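Local coordinates for NanU sialic acid binding protein (Bacteroides fragilis, PDB 4L7T) that binds sialic acid with high affinity at the outer membrane as a SusD-family protein, probably to hand it to the partner transporter NanO, at residues 135-140 and 383-388; 195-198 and 204-207; 255-260 and 363-368; 332-337 and 433-438; 409-414 and 421-426. One frame throughout, in Å; residues are numbered along the deposited sequence.

Interaction 1: residues 135-140 and 383-388; sequences RAYLYF and YPIYRY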
# COMPACT_ATOMS: atom_id res chain seq x y z
N ARG A 135 10.61 -6.62 -9.89
CA ARG A 135 10.75 -8.01 -9.45
C ARG A 135 11.11 -8.05 -7.97
O ARG A 135 10.53 -8.84 -7.19
CB ARG A 135 11.82 -8.71 -10.30
CG ARG A 135 11.82 -10.20 -9.98
CD ARG A 135 12.65 -10.95 -11.04
NE ARG A 135 14.07 -10.85 -10.77
CZ ARG A 135 15.02 -11.39 -11.56
NH1 ARG A 135 14.63 -12.11 -12.62
NH2 ARG A 135 16.32 -11.28 -11.24
N ALA A 136 11.99 -7.17 -7.52
CA ALA A 136 12.32 -7.04 -6.09
C ALA A 136 11.08 -6.61 -5.24
O ALA A 136 10.91 -7.09 -4.12
CB ALA A 136 13.50 -6.05 -5.87
N TYR A 137 10.26 -5.71 -5.77
CA TYR A 137 9.04 -5.23 -5.12
C TYR A 137 8.06 -6.39 -4.85
O TYR A 137 7.54 -6.59 -3.70
CB TYR A 137 8.35 -4.12 -5.94
CG TYR A 137 7.11 -3.65 -5.29
CD1 TYR A 137 7.18 -2.72 -4.20
CD2 TYR A 137 5.83 -4.07 -5.72
CE1 TYR A 137 6.01 -2.25 -3.58
CE2 TYR A 137 4.73 -3.64 -5.09
CZ TYR A 137 4.81 -2.74 -4.01
OH TYR A 137 3.64 -2.34 -3.36
N LEU A 138 7.83 -7.18 -5.90
CA LEU A 138 6.99 -8.38 -5.73
C LEU A 138 7.61 -9.42 -4.80
O LEU A 138 6.83 -9.87 -3.89
CB LEU A 138 6.70 -9.03 -7.08
CG LEU A 138 5.86 -8.12 -7.91
CD1 LEU A 138 5.90 -8.50 -9.43
CD2 LEU A 138 4.44 -8.02 -7.50
N TYR A 139 8.93 -9.75 -4.86
CA TYR A 139 9.50 -10.71 -3.92
C TYR A 139 9.42 -10.18 -2.47
O TYR A 139 9.44 -10.98 -1.55
CB TYR A 139 10.93 -11.14 -4.31
CG TYR A 139 10.84 -12.29 -5.36
CD1 TYR A 139 10.42 -13.59 -4.99
CD2 TYR A 139 11.14 -12.06 -6.70
CE1 TYR A 139 10.36 -14.61 -5.92
CE2 TYR A 139 11.06 -13.10 -7.67
CZ TYR A 139 10.66 -14.38 -7.24
OH TYR A 139 10.51 -15.40 -8.20
N PHE A 140 9.51 -8.83 -2.29
CA PHE A 140 9.47 -8.33 -0.92
C PHE A 140 8.06 -8.46 -0.29
O PHE A 140 8.00 -8.67 0.92
CB PHE A 140 9.95 -6.86 -0.91
CG PHE A 140 10.11 -6.26 0.47
CD1 PHE A 140 10.81 -6.90 1.47
CD2 PHE A 140 9.64 -4.97 0.74
CE1 PHE A 140 11.00 -6.30 2.76
CE2 PHE A 140 9.78 -4.38 2.04
CZ PHE A 140 10.45 -5.06 3.07
N TYR A 383 -4.12 4.18 -7.24
CA TYR A 383 -3.77 3.59 -5.93
C TYR A 383 -2.27 3.90 -5.71
O TYR A 383 -1.43 3.25 -6.26
CB TYR A 383 -4.10 2.08 -5.91
CG TYR A 383 -3.74 1.46 -4.59
CD1 TYR A 383 -4.36 1.98 -3.44
CD2 TYR A 383 -2.88 0.43 -4.53
CE1 TYR A 383 -4.04 1.42 -2.16
CE2 TYR A 383 -2.51 -0.14 -3.26
CZ TYR A 383 -3.17 0.38 -2.11
OH TYR A 383 -2.73 -0.20 -0.91
N PRO A 384 -1.94 4.78 -4.73
CA PRO A 384 -0.49 5.16 -4.62
C PRO A 384 0.27 4.07 -3.90
O PRO A 384 -0.25 3.51 -2.91
CB PRO A 384 -0.47 6.41 -3.72
CG PRO A 384 -1.79 6.42 -3.01
CD PRO A 384 -2.81 5.64 -3.96
N ILE A 385 1.43 3.71 -4.37
CA ILE A 385 2.32 2.76 -3.70
C ILE A 385 3.36 3.50 -2.87
O ILE A 385 3.56 3.16 -1.69
CB ILE A 385 3.06 1.85 -4.79
CG1 ILE A 385 1.99 1.09 -5.61
CG2 ILE A 385 4.07 0.96 -4.18
CD1 ILE A 385 1.07 0.05 -4.78
N TYR A 386 4.01 4.51 -3.48
CA TYR A 386 5.03 5.29 -2.76
C TYR A 386 4.78 6.75 -3.00
O TYR A 386 4.62 7.21 -4.17
CB TYR A 386 6.42 5.01 -3.28
CG TYR A 386 6.93 3.62 -2.98
CD1 TYR A 386 6.77 3.04 -1.74
CD2 TYR A 386 7.64 2.89 -3.97
CE1 TYR A 386 7.29 1.80 -1.44
CE2 TYR A 386 8.16 1.64 -3.66
CZ TYR A 386 7.99 1.11 -2.40
OH TYR A 386 8.56 -0.16 -2.18
N ARG A 387 4.67 7.49 -1.88
CA ARG A 387 4.65 8.97 -2.03
C ARG A 387 5.55 9.65 -1.08
O ARG A 387 6.15 8.98 -0.26
CB ARG A 387 3.28 9.50 -1.94
CG ARG A 387 2.59 9.20 -0.75
CD ARG A 387 1.08 9.58 -0.99
NE ARG A 387 0.22 9.24 0.22
CZ ARG A 387 0.09 9.99 1.31
NH1 ARG A 387 0.81 11.16 1.46
NH2 ARG A 387 -0.66 9.54 2.33
N TYR A 388 5.84 10.91 -1.36
CA TYR A 388 6.91 11.58 -0.64
C TYR A 388 6.70 11.58 0.89
O TYR A 388 7.74 11.48 1.60
CB TYR A 388 7.12 13.01 -1.15
CG TYR A 388 8.39 13.69 -0.66
CD1 TYR A 388 9.62 12.97 -0.64
CD2 TYR A 388 8.34 15.00 -0.21
CE1 TYR A 388 10.84 13.60 -0.20
CE2 TYR A 388 9.53 15.64 0.27
CZ TYR A 388 10.75 14.89 0.25
OH TYR A 388 11.89 15.59 0.66
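Tyr137, on helix 121-146, reaches Ile385 and Tyr386 at a classic beta bulge in strand 383-387, where a helical wall of the SusD-like fold meets a small two-stranded antiparallel sheet. Both bulge residues face Phe269 of the partner strand 267-271, and the chain turns a corner at Ile385. With CG anti to the backbone N (chi1 179°), the Tyr137 ring is carried off the helix toward the strand. The tight part is at the end of this ring: the branch methyl CG2 of Ile385 lies 3.4 Å from Tyr137 OH, while CD1 of the same isoleucine is 3.8 Å from that OH. A beta-branched residue suits this corner, since its CG2 meets Tyr137 and also sits over the centre of the Tyr386 ring, 3.9 Å above its plane. The looser part is between the two tyrosines, which run past each other in opposite directions; their closest ring carbons, Tyr137 CE1 and Tyr386 CZ, are 4.1 Å apart. There is no solvent side to set against it: Tyr137, Ile385 and Tyr386 are all buried. The two tyrosine hydroxyls find partners within the protein: Tyr137 OH bonds to His141 one helical turn on, and Tyr386 OH to Glu215 of helix 206-223. Tyr386 OH also arrives in the plane of the Tyr137 ring, at its edge, 3.5 Å from CD1.

Interaction 2: residues 195-198 and 204-207; sequences YSFK and WSMA. With EDO (1,2-ethanediol), chain G.
Met206 lies over one face of the Tyr195 ring in a Met-aromatic contact at the start of helix 206-223, where the loop following helix 173-191 folds back on the helix N terminus. Its CG does the touching, 3.5 Å from the ring centroid and only 9° off the normal, a CH-pi contact; SD is oblique to the ring at 4.9 Å from the centroid. The flexible, bent methionine chain suits a flat aromatic surface, and its methyl CE comes within 4.0 Å of Tyr195 OH. Beside this pair, CD1 and CE1 of Phe197 approach Ser205 OG obliquely, and Phe197 CZ packs on Ala207 CB.

Two waters form the next layer. Water 1 donates to Tyr195 O and Ser205 OG and accepts from Ala207 N; water 2 links Ser196 O to Met206 N. They thus serve amides of the helix's first turn, with Ser205 at the N-cap position. Further out, Tyr195 OH is held by Ser240, and Ser196 O also receives the hydroxyl of Tyr126 from helix 121-146. At the edge of the Phe197 ring a 1,2-ethanediol, probably from the crystallisation liquor, accepts a bond from Phe197 N at its O1, 2.9 Å away.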
# COMPACT_ATOMS: atom_id res chain seq x y z
N TYR A 195 17.56 9.99 -11.91
CA TYR A 195 16.39 9.99 -11.02
C TYR A 195 15.14 10.56 -11.66
O TYR A 195 14.15 10.91 -10.97
CB TYR A 195 16.72 10.82 -9.72
CG TYR A 195 17.48 10.04 -8.67
CD1 TYR A 195 16.82 9.62 -7.50
CD2 TYR A 195 18.80 9.68 -8.85
CE1 TYR A 195 17.49 8.93 -6.53
CE2 TYR A 195 19.49 8.89 -7.85
CZ TYR A 195 18.78 8.53 -6.70
OH TYR A 195 19.45 7.76 -5.74
N SER A 196 15.13 10.70 -12.99
CA SER A 196 13.95 11.25 -13.61
C SER A 196 12.82 10.22 -13.61
O SER A 196 13.05 9.00 -13.56
CB SER A 196 14.24 11.67 -15.09
OG SER A 196 14.38 10.50 -15.89
N PHE A 197 11.60 10.72 -13.72
CA PHE A 197 10.48 9.79 -13.97
C PHE A 197 10.30 9.69 -15.52
O PHE A 197 9.43 10.36 -16.07
CB PHE A 197 9.26 10.32 -13.30
CG PHE A 197 9.42 10.42 -11.80
CD1 PHE A 197 9.20 9.30 -10.99
CD2 PHE A 197 9.73 11.65 -11.20
CE1 PHE A 197 9.33 9.39 -9.59
CE2 PHE A 197 9.89 11.75 -9.80
CZ PHE A 197 9.66 10.61 -8.99
N LYS A 198 11.12 8.88 -16.14
CA LYS A 198 11.18 8.91 -17.63
C LYS A 198 9.83 8.66 -18.27
O LYS A 198 9.44 9.36 -19.23
CB LYS A 198 12.21 7.92 -18.11
CG LYS A 198 12.32 7.85 -19.64
CD LYS A 198 13.32 6.73 -19.94
CE LYS A 198 13.62 6.68 -21.49
NZ LYS A 198 14.60 5.61 -21.81
N TRP A 204 7.77 2.48 -13.03
CA TRP A 204 8.84 2.36 -12.07
C TRP A 204 10.04 3.29 -12.44
O TRP A 204 10.26 3.60 -13.62
CB TRP A 204 9.27 0.88 -11.97
CG TRP A 204 10.03 0.58 -10.71
CD1 TRP A 204 11.35 0.68 -10.53
CD2 TRP A 204 9.45 0.19 -9.45
NE1 TRP A 204 11.69 0.29 -9.19
CE2 TRP A 204 10.54 -0.05 -8.55
CE3 TRP A 204 8.15 -0.08 -9.03
CZ2 TRP A 204 10.35 -0.45 -7.19
CZ3 TRP A 204 7.96 -0.50 -7.65
CH2 TRP A 204 9.04 -0.65 -6.78
N SER A 205 10.77 3.75 -11.44
CA SER A 205 11.86 4.78 -11.65
C SER A 205 12.91 4.56 -10.55
O SER A 205 12.70 3.73 -9.63
CB SER A 205 11.28 6.19 -11.53
OG SER A 205 10.85 6.43 -10.19
N MET A 206 14.03 5.28 -10.63
CA MET A 206 15.01 5.19 -9.55
C MET A 206 14.46 5.54 -8.17
O MET A 206 14.82 4.84 -7.21
CB MET A 206 16.23 6.12 -9.89
CG MET A 206 17.31 6.03 -8.85
SD MET A 206 18.09 4.43 -8.59
CE MET A 206 19.83 4.92 -8.51
N ALA A 207 13.62 6.57 -8.07
CA ALA A 207 13.09 6.93 -6.73
C ALA A 207 12.25 5.78 -6.15
O ALA A 207 12.23 5.57 -4.96
CB ALA A 207 12.27 8.15 -6.80
C1 EDO G . 10.71 14.05 -13.74
O1 EDO G . 11.09 13.29 -14.87
C2 EDO G . 11.95 14.22 -12.91
O2 EDO G . 11.95 15.58 -12.49
O HOH W 1 12.85 8.54 -9.97
O HOH W 2 14.66 7.03 -12.77

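Interaction 3: residues 255-260 and 363-368; sequences KVFAYN and CNKYQG
An aliphatic-aromatic contact joins two loops here: Phe257, in the loop between helix 227-244 and strand 267-271, meets Lys365, in the loop between strands 356-363 and 383-387. The methylene chain of Lys365 lies over one face of the phenyl ring. Its CG stands 3.7 Å from the Phe257 ring centroid, a CH-pi contact 8° off the normal, and Lys365 CD is 3.7 Å from Phe257 CE1. Val256 CB lies on the opposite face, offset toward the rim. A bend at chi3 (-79°) carries the lysine CE along to Phe257 CZ. Tyr366 adds CE1, 4.2 Å from Phe257 CD1. Between the backbones, water 3 accepts from Gln367 N and lies 2.9 Å from Lys365 O. Gly368, whose positive phi favours glycine, brings its O to 4.2 Å from Tyr259 CB. Lysine fits because its methylenes are apolar and pack on the ring, while NZ is delivered to Glu467 in a salt bridge and to Met465 O, so its charge is probably well compensated although the residue is buried.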
# COMPACT_ATOMS: atom_id res chain seq x y z
N LYS A 255 -5.85 16.71 -2.07
CA LYS A 255 -5.51 16.79 -3.49
C LYS A 255 -4.44 15.78 -3.86
O LYS A 255 -4.28 15.51 -5.03
CB LYS A 255 -5.10 18.20 -3.91
CG LYS A 255 -6.15 19.26 -3.63
CD LYS A 255 -5.63 20.59 -4.24
CE LYS A 255 -6.47 21.84 -3.84
NZ LYS A 255 -6.00 23.04 -4.64
N VAL A 256 -3.78 15.14 -2.87
CA VAL A 256 -2.87 14.03 -3.22
C VAL A 256 -3.62 12.91 -3.98
O VAL A 256 -3.06 12.27 -4.85
CB VAL A 256 -2.22 13.43 -1.94
CG1 VAL A 256 -1.29 12.24 -2.33
CG2 VAL A 256 -1.45 14.51 -1.21
N PHE A 257 -4.90 12.76 -3.65
CA PHE A 257 -5.70 11.62 -4.11
C PHE A 257 -6.74 11.97 -5.15
O PHE A 257 -7.49 11.09 -5.58
CB PHE A 257 -6.37 10.94 -2.92
CG PHE A 257 -5.40 10.67 -1.80
CD1 PHE A 257 -4.56 9.54 -1.87
CD2 PHE A 257 -5.31 11.54 -0.69
CE1 PHE A 257 -3.66 9.32 -0.87
CE2 PHE A 257 -4.34 11.25 0.36
CZ PHE A 257 -3.55 10.14 0.22
N ALA A 258 -6.80 13.24 -5.56
CA ALA A 258 -7.90 13.72 -6.49
C ALA A 258 -7.74 13.17 -7.92
O ALA A 258 -6.63 13.02 -8.42
CB ALA A 258 -8.00 15.25 -6.40
N TYR A 259 -8.89 12.80 -8.56
CA TYR A 259 -8.95 12.16 -9.92
C TYR A 259 -8.14 12.96 -10.96
O TYR A 259 -7.45 12.40 -11.86
CB TYR A 259 -10.47 12.00 -10.38
CG TYR A 259 -10.65 11.37 -11.75
CD1 TYR A 259 -10.20 10.08 -11.98
CD2 TYR A 259 -11.18 12.13 -12.87
CE1 TYR A 259 -10.28 9.51 -13.21
CE2 TYR A 259 -11.32 11.54 -14.11
CZ TYR A 259 -10.85 10.25 -14.29
OH TYR A 259 -10.91 9.64 -15.50
N ASN A 260 -8.23 14.26 -10.83
CA ASN A 260 -7.59 15.19 -11.78
C ASN A 260 -6.09 15.41 -11.58
O ASN A 260 -5.35 15.88 -12.48
CB ASN A 260 -8.31 16.53 -11.63
CG ASN A 260 -8.52 16.90 -10.19
OD1 ASN A 260 -7.60 17.44 -9.54
ND2 ASN A 260 -9.71 16.63 -9.68
N CYS A 363 -14.72 5.09 4.14
CA CYS A 363 -13.54 5.63 3.51
C CYS A 363 -13.90 6.82 2.61
O CYS A 363 -14.75 6.68 1.69
CB CYS A 363 -12.91 4.49 2.68
SG CYS A 363 -11.49 5.14 1.70
N ASN A 364 -13.21 7.96 2.82
CA ASN A 364 -13.39 9.14 1.93
C ASN A 364 -12.11 9.52 1.17
O ASN A 364 -12.03 10.56 0.48
CB ASN A 364 -13.86 10.32 2.74
CG ASN A 364 -14.47 11.46 1.87
OD1 ASN A 364 -15.20 11.23 0.87
ND2 ASN A 364 -14.10 12.69 2.23
N LYS A 365 -11.11 8.68 1.32
CA LYS A 365 -9.80 9.01 0.68
C LYS A 365 -9.87 8.91 -0.86
O LYS A 365 -9.16 9.66 -1.57
CB LYS A 365 -8.69 8.08 1.20
CG LYS A 365 -7.30 8.44 0.57
CD LYS A 365 -6.16 7.79 1.38
CE LYS A 365 -5.84 8.60 2.71
NZ LYS A 365 -4.63 7.93 3.44
N TYR A 366 -10.72 8.01 -1.37
CA TYR A 366 -10.82 7.72 -2.83
C TYR A 366 -12.27 8.00 -3.23
O TYR A 366 -13.21 7.21 -2.88
CB TYR A 366 -10.45 6.32 -3.16
CG TYR A 366 -9.07 5.85 -2.64
CD1 TYR A 366 -7.92 6.38 -3.14
CD2 TYR A 366 -8.99 4.95 -1.63
CE1 TYR A 366 -6.62 6.00 -2.65
CE2 TYR A 366 -7.74 4.51 -1.09
CZ TYR A 366 -6.57 5.07 -1.59
OH TYR A 366 -5.37 4.63 -1.16
N GLN A 367 -12.46 9.16 -3.85
CA GLN A 367 -13.86 9.62 -4.10
C GLN A 367 -14.30 9.34 -5.52
O GLN A 367 -15.45 9.51 -5.81
CB GLN A 367 -14.08 11.08 -3.70
CG GLN A 367 -13.84 11.34 -2.24
CD GLN A 367 -14.02 12.76 -1.83
OE1 GLN A 367 -13.18 13.34 -1.15
NE2 GLN A 367 -15.15 13.30 -2.16
N GLY A 368 -13.40 8.82 -6.37
CA GLY A 368 -13.80 8.51 -7.77
C GLY A 368 -14.27 9.75 -8.51
O GLY A 368 -13.89 10.88 -8.16
O HOH W 3 -10.14 11.11 -3.84

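Interaction 4: residues 332-337 and 433-438; sequences AFRDGD and PNDKGD
Arg334 and Asp435 face each other from two irregular loops whose backbones stay well apart, with CA atoms 8.9 Å from each other at the nearest. Arg334 opens a type II beta turn that ends at Asp337, closed by the bond from Asp337 N to Arg334 O; Gly336 takes the left-handed third position, which favours glycine. The loop 433-438 is extended through Asp435 and Lys436. A salt bridge spans the gap: Arg334 NH1 gives a hydrogen bond to Asp435 OD1, 2.9 Å long with an N-H...O angle of 151°. The acceptor lies in the guanidinium plane, but NH1 comes from above the carboxylate plane, the two groups being inclined by 47°. Bends at chi2 and chi3 fold the long arginine so that CD also comes within 3.6 Å of Asp435 OD1. NH1 has a second acceptor in water 4, again at the guanidinium edge. Aspartate suits its buried site because both oxygens are used: OD1 also bonds to Tyr440, and OD2 forms a salt bridge with Arg462. That arginine belongs to helix 452-463 and packs on Arg334 as well, while Tyr418 of helix 407-418 touches Arg334, placing the ion pair between the loops and these two helices.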
# COMPACT_ATOMS: atom_id res chain seq x y z
N ALA A 332 -8.50 8.74 16.17
CA ALA A 332 -7.31 8.72 15.30
C ALA A 332 -6.60 10.03 15.19
O ALA A 332 -5.37 10.00 14.89
CB ALA A 332 -7.65 8.22 13.92
N PHE A 333 -7.36 11.14 15.25
CA PHE A 333 -6.79 12.44 14.84
C PHE A 333 -7.03 13.49 15.90
O PHE A 333 -8.11 13.58 16.44
CB PHE A 333 -7.37 12.94 13.50
CG PHE A 333 -7.17 12.00 12.36
CD1 PHE A 333 -5.97 12.01 11.61
CD2 PHE A 333 -8.17 11.08 12.02
CE1 PHE A 333 -5.79 11.10 10.53
CE2 PHE A 333 -7.98 10.19 10.96
CZ PHE A 333 -6.81 10.22 10.19
N ARG A 334 -5.99 14.32 16.14
CA ARG A 334 -6.16 15.56 16.94
C ARG A 334 -7.02 16.62 16.22
O ARG A 334 -7.05 16.68 14.99
CB ARG A 334 -4.77 16.15 17.26
CG ARG A 334 -3.79 15.25 17.94
CD ARG A 334 -4.24 14.62 19.29
NE ARG A 334 -4.74 15.67 20.20
CZ ARG A 334 -4.00 16.27 21.13
NH1 ARG A 334 -2.71 15.95 21.33
NH2 ARG A 334 -4.59 17.24 21.88
N ASP A 335 -7.76 17.49 16.94
CA ASP A 335 -8.52 18.53 16.26
C ASP A 335 -7.60 19.37 15.41
O ASP A 335 -6.43 19.63 15.81
CB ASP A 335 -9.13 19.50 17.29
CG ASP A 335 -10.23 18.88 18.08
OD1 ASP A 335 -10.63 17.72 17.82
OD2 ASP A 335 -10.69 19.60 18.99
N GLY A 336 -8.12 19.78 14.25
CA GLY A 336 -7.31 20.56 13.32
C GLY A 336 -6.60 19.77 12.24
O GLY A 336 -6.24 20.33 11.20
N ASP A 337 -6.46 18.44 12.44
CA ASP A 337 -5.86 17.62 11.42
C ASP A 337 -6.78 17.46 10.21
O ASP A 337 -7.79 16.77 10.27
CB ASP A 337 -5.49 16.24 12.04
CG ASP A 337 -4.47 15.42 11.20
OD1 ASP A 337 -4.45 15.56 9.93
OD2 ASP A 337 -3.78 14.61 11.83
N PRO A 433 8.20 16.76 19.81
CA PRO A 433 7.64 15.61 20.54
C PRO A 433 6.60 15.95 21.61
O PRO A 433 6.55 15.26 22.65
CB PRO A 433 8.85 15.03 21.23
CG PRO A 433 9.58 16.39 21.73
CD PRO A 433 9.31 17.40 20.56
N ASN A 434 5.75 16.92 21.31
CA ASN A 434 4.75 17.47 22.23
C ASN A 434 3.35 16.88 22.10
O ASN A 434 2.43 17.28 22.85
CB ASN A 434 4.63 18.97 22.04
CG ASN A 434 5.99 19.71 22.07
OD1 ASN A 434 6.17 20.75 21.37
ND2 ASN A 434 6.94 19.16 22.76
N ASP A 435 3.11 15.99 21.12
CA ASP A 435 1.76 15.48 20.92
C ASP A 435 1.58 14.25 21.83
O ASP A 435 1.99 13.10 21.51
CB ASP A 435 1.51 15.20 19.42
CG ASP A 435 0.20 14.49 19.13
OD1 ASP A 435 -0.70 14.37 20.03
OD2 ASP A 435 0.07 14.01 17.96
N LYS A 436 1.07 14.55 23.04
CA LYS A 436 1.00 13.56 24.10
C LYS A 436 -0.13 13.94 25.09
O LYS A 436 -0.86 14.93 24.88
CB LYS A 436 2.36 13.33 24.73
CG LYS A 436 3.00 14.58 25.34
CD LYS A 436 4.47 14.31 25.65
CE LYS A 436 5.09 15.55 26.28
NZ LYS A 436 6.32 15.20 27.08
N GLY A 437 -0.35 13.11 26.08
CA GLY A 437 -1.33 13.48 27.10
C GLY A 437 -2.65 12.75 27.01
O GLY A 437 -2.70 11.57 26.61
N ASP A 438 -3.71 13.45 27.40
CA ASP A 438 -5.00 12.82 27.68
C ASP A 438 -5.66 12.16 26.47
O ASP A 438 -6.41 11.19 26.62
CB ASP A 438 -5.98 13.90 28.18
CG ASP A 438 -5.74 14.31 29.63
OD1 ASP A 438 -4.87 13.73 30.33
OD2 ASP A 438 -6.48 15.23 30.05
O HOH W 4 -0.74 17.44 22.93

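Interaction 5: residues 409-414 and 421-426; sequences EINQVR and EFFEAN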
# COMPACT_ATOMS: atom_id res chain seq x y z
N GLU A 409 11.72 15.35 10.07
CA GLU A 409 10.83 14.66 9.06
C GLU A 409 9.40 14.52 9.57
O GLU A 409 8.38 14.74 8.86
CB GLU A 409 11.37 13.28 8.75
CG GLU A 409 12.74 13.19 7.93
CD GLU A 409 13.98 13.59 8.71
OE1 GLU A 409 14.00 13.59 9.98
OE2 GLU A 409 14.94 13.92 8.01
N ILE A 410 9.29 14.18 10.87
CA ILE A 410 7.97 14.04 11.45
C ILE A 410 7.22 15.36 11.37
O ILE A 410 6.10 15.45 10.88
CB ILE A 410 8.01 13.58 12.96
CG1 ILE A 410 8.56 12.14 13.10
CG2 ILE A 410 6.61 13.63 13.56
CD1 ILE A 410 8.95 11.76 14.57
N ASN A 411 7.90 16.46 11.73
CA ASN A 411 7.20 17.74 11.71
C ASN A 411 6.98 18.30 10.29
O ASN A 411 6.07 19.05 10.09
CB ASN A 411 7.98 18.71 12.62
CG ASN A 411 7.67 18.41 14.08
OD1 ASN A 411 6.60 17.82 14.38
ND2 ASN A 411 8.61 18.76 14.99
N GLN A 412 7.76 17.86 9.30
CA GLN A 412 7.43 18.29 7.92
C GLN A 412 6.07 17.70 7.49
O GLN A 412 5.21 18.37 6.87
CB GLN A 412 8.52 17.80 6.96
CG GLN A 412 8.38 18.40 5.54
CD GLN A 412 9.63 18.13 4.62
OE1 GLN A 412 10.63 17.57 5.06
NE2 GLN A 412 9.54 18.56 3.36
N VAL A 413 5.86 16.45 7.87
CA VAL A 413 4.58 15.78 7.55
C VAL A 413 3.40 16.35 8.40
O VAL A 413 2.35 16.63 7.85
CB VAL A 413 4.73 14.25 7.72
CG1 VAL A 413 3.39 13.54 7.51
CG2 VAL A 413 5.71 13.70 6.65
N ARG A 414 3.60 16.55 9.69
CA ARG A 414 2.54 17.20 10.52
C ARG A 414 2.16 18.61 10.06
O ARG A 414 1.00 18.98 10.05
CB ARG A 414 2.99 17.27 11.97
CG ARG A 414 2.99 15.92 12.56
CD ARG A 414 3.36 15.93 14.06
NE ARG A 414 3.41 14.52 14.55
CZ ARG A 414 3.64 14.16 15.83
NH1 ARG A 414 3.87 15.13 16.78
NH2 ARG A 414 3.72 12.86 16.23
N GLU A 421 0.09 27.66 9.11
CA GLU A 421 -0.16 28.64 10.20
C GLU A 421 -0.77 28.07 11.47
O GLU A 421 -0.33 28.38 12.58
CB GLU A 421 -1.02 29.79 9.72
CG GLU A 421 -0.41 30.72 8.68
CD GLU A 421 -1.25 31.99 8.54
OE1 GLU A 421 -2.40 32.02 9.06
OE2 GLU A 421 -0.75 32.96 7.92
N PHE A 422 -1.78 27.20 11.28
CA PHE A 422 -2.35 26.50 12.44
C PHE A 422 -1.30 25.68 13.19
O PHE A 422 -1.22 25.63 14.43
CB PHE A 422 -3.56 25.67 11.97
CG PHE A 422 -4.31 24.99 13.10
CD1 PHE A 422 -5.42 25.64 13.71
CD2 PHE A 422 -3.93 23.73 13.56
CE1 PHE A 422 -6.11 25.01 14.78
CE2 PHE A 422 -4.61 23.08 14.60
CZ PHE A 422 -5.70 23.73 15.23
N PHE A 423 -0.43 24.97 12.46
CA PHE A 423 0.60 24.21 13.12
C PHE A 423 1.57 25.08 13.93
O PHE A 423 2.04 24.67 15.02
CB PHE A 423 1.39 23.42 12.08
CG PHE A 423 2.37 22.42 12.62
CD1 PHE A 423 1.96 21.33 13.39
CD2 PHE A 423 3.74 22.50 12.25
CE1 PHE A 423 2.85 20.41 13.84
CE2 PHE A 423 4.66 21.56 12.70
CZ PHE A 423 4.21 20.49 13.50
N GLU A 424 1.97 26.19 13.32
CA GLU A 424 2.89 27.09 14.00
C GLU A 424 2.26 27.65 15.30
O GLU A 424 2.89 27.65 16.36
CB GLU A 424 3.33 28.20 13.03
CG GLU A 424 4.02 29.40 13.72
CD GLU A 424 5.30 29.06 14.40
OE1 GLU A 424 5.98 28.12 13.91
OE2 GLU A 424 5.63 29.75 15.42
N ALA A 425 0.99 28.02 15.24
CA ALA A 425 0.34 28.57 16.43
C ALA A 425 0.25 27.50 17.52
O ALA A 425 0.37 27.76 18.75
CB ALA A 425 -1.05 29.08 16.03
N ASN A 426 0.07 26.24 17.09
CA ASN A 426 -0.17 25.18 18.04
C ASN A 426 0.96 24.20 18.22
O ASN A 426 0.75 23.08 18.64
CB ASN A 426 -1.45 24.42 17.68
CG ASN A 426 -2.67 25.27 17.75
OD1 ASN A 426 -3.30 25.38 18.81
ND2 ASN A 426 -3.04 25.86 16.65
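Phe423 projects from helix 420-425 onto the side of helix 407-418, two consecutive helices joined by a short connection in the SusD family region, a family placed in the TPR clan. From CB, which points toward the other helix, the side chain leaves with CG anti to the backbone N (chi1 -171°), sending the ring outward. Its CD1 approaches the backbone carbonyl of Arg414, with 4.2 Å to the O atom. Next along that side, CE1 meets Arg414 CB at 3.7 Å. On the other side CE2 is 3.9 Å from Asn411 O. At the tip, CZ sits between two partners: Arg414 CB at 3.8 Å and Asn411 OD1 at 3.7 Å. The amide oxygen lies in the ring plane at the edge, while one ring face is turned to the Arg414 backbone, its C atom over the centre. Phenylalanine suits the place: one flat face lies against the Arg414 backbone, and its weakly electropositive rim can meet an oxygen. Asn411 OD1 is itself bonded to Tyr432 N, which fixes the amide. Of the Arg414 side chain, CB is the part that meets the ring; the extended chain carries the guanidinium away to salt bridges with Glu459 and Asp449. The contact is thus mainly van der Waals, with a weak approach of oxygen to the ring edge, and the polar groups of Asn411 and Arg414 find their stronger partners elsewhere.

In the fold
From the N terminus, helix 121-146 supplies the first half of interaction 1, which closes 243 residues later on strand 383-387. Within that long loop lie interaction 2, a short closure at the start of helix 206-223, and then interaction 3, which joins two loops over about a hundred residues. Both touch interaction 1: Trp204 packs on Tyr137 and Tyr386, and Arg387 on Phe257. Interaction 4 opens at 332-337, before interactions 1 and 3 have closed, and so crosses both. Its loop encloses interaction 5, the pairing of helices 407-418 and 420-425, with Asp435 against Arg414. Together they tie the N-terminal helices to the small sheet and the later helices.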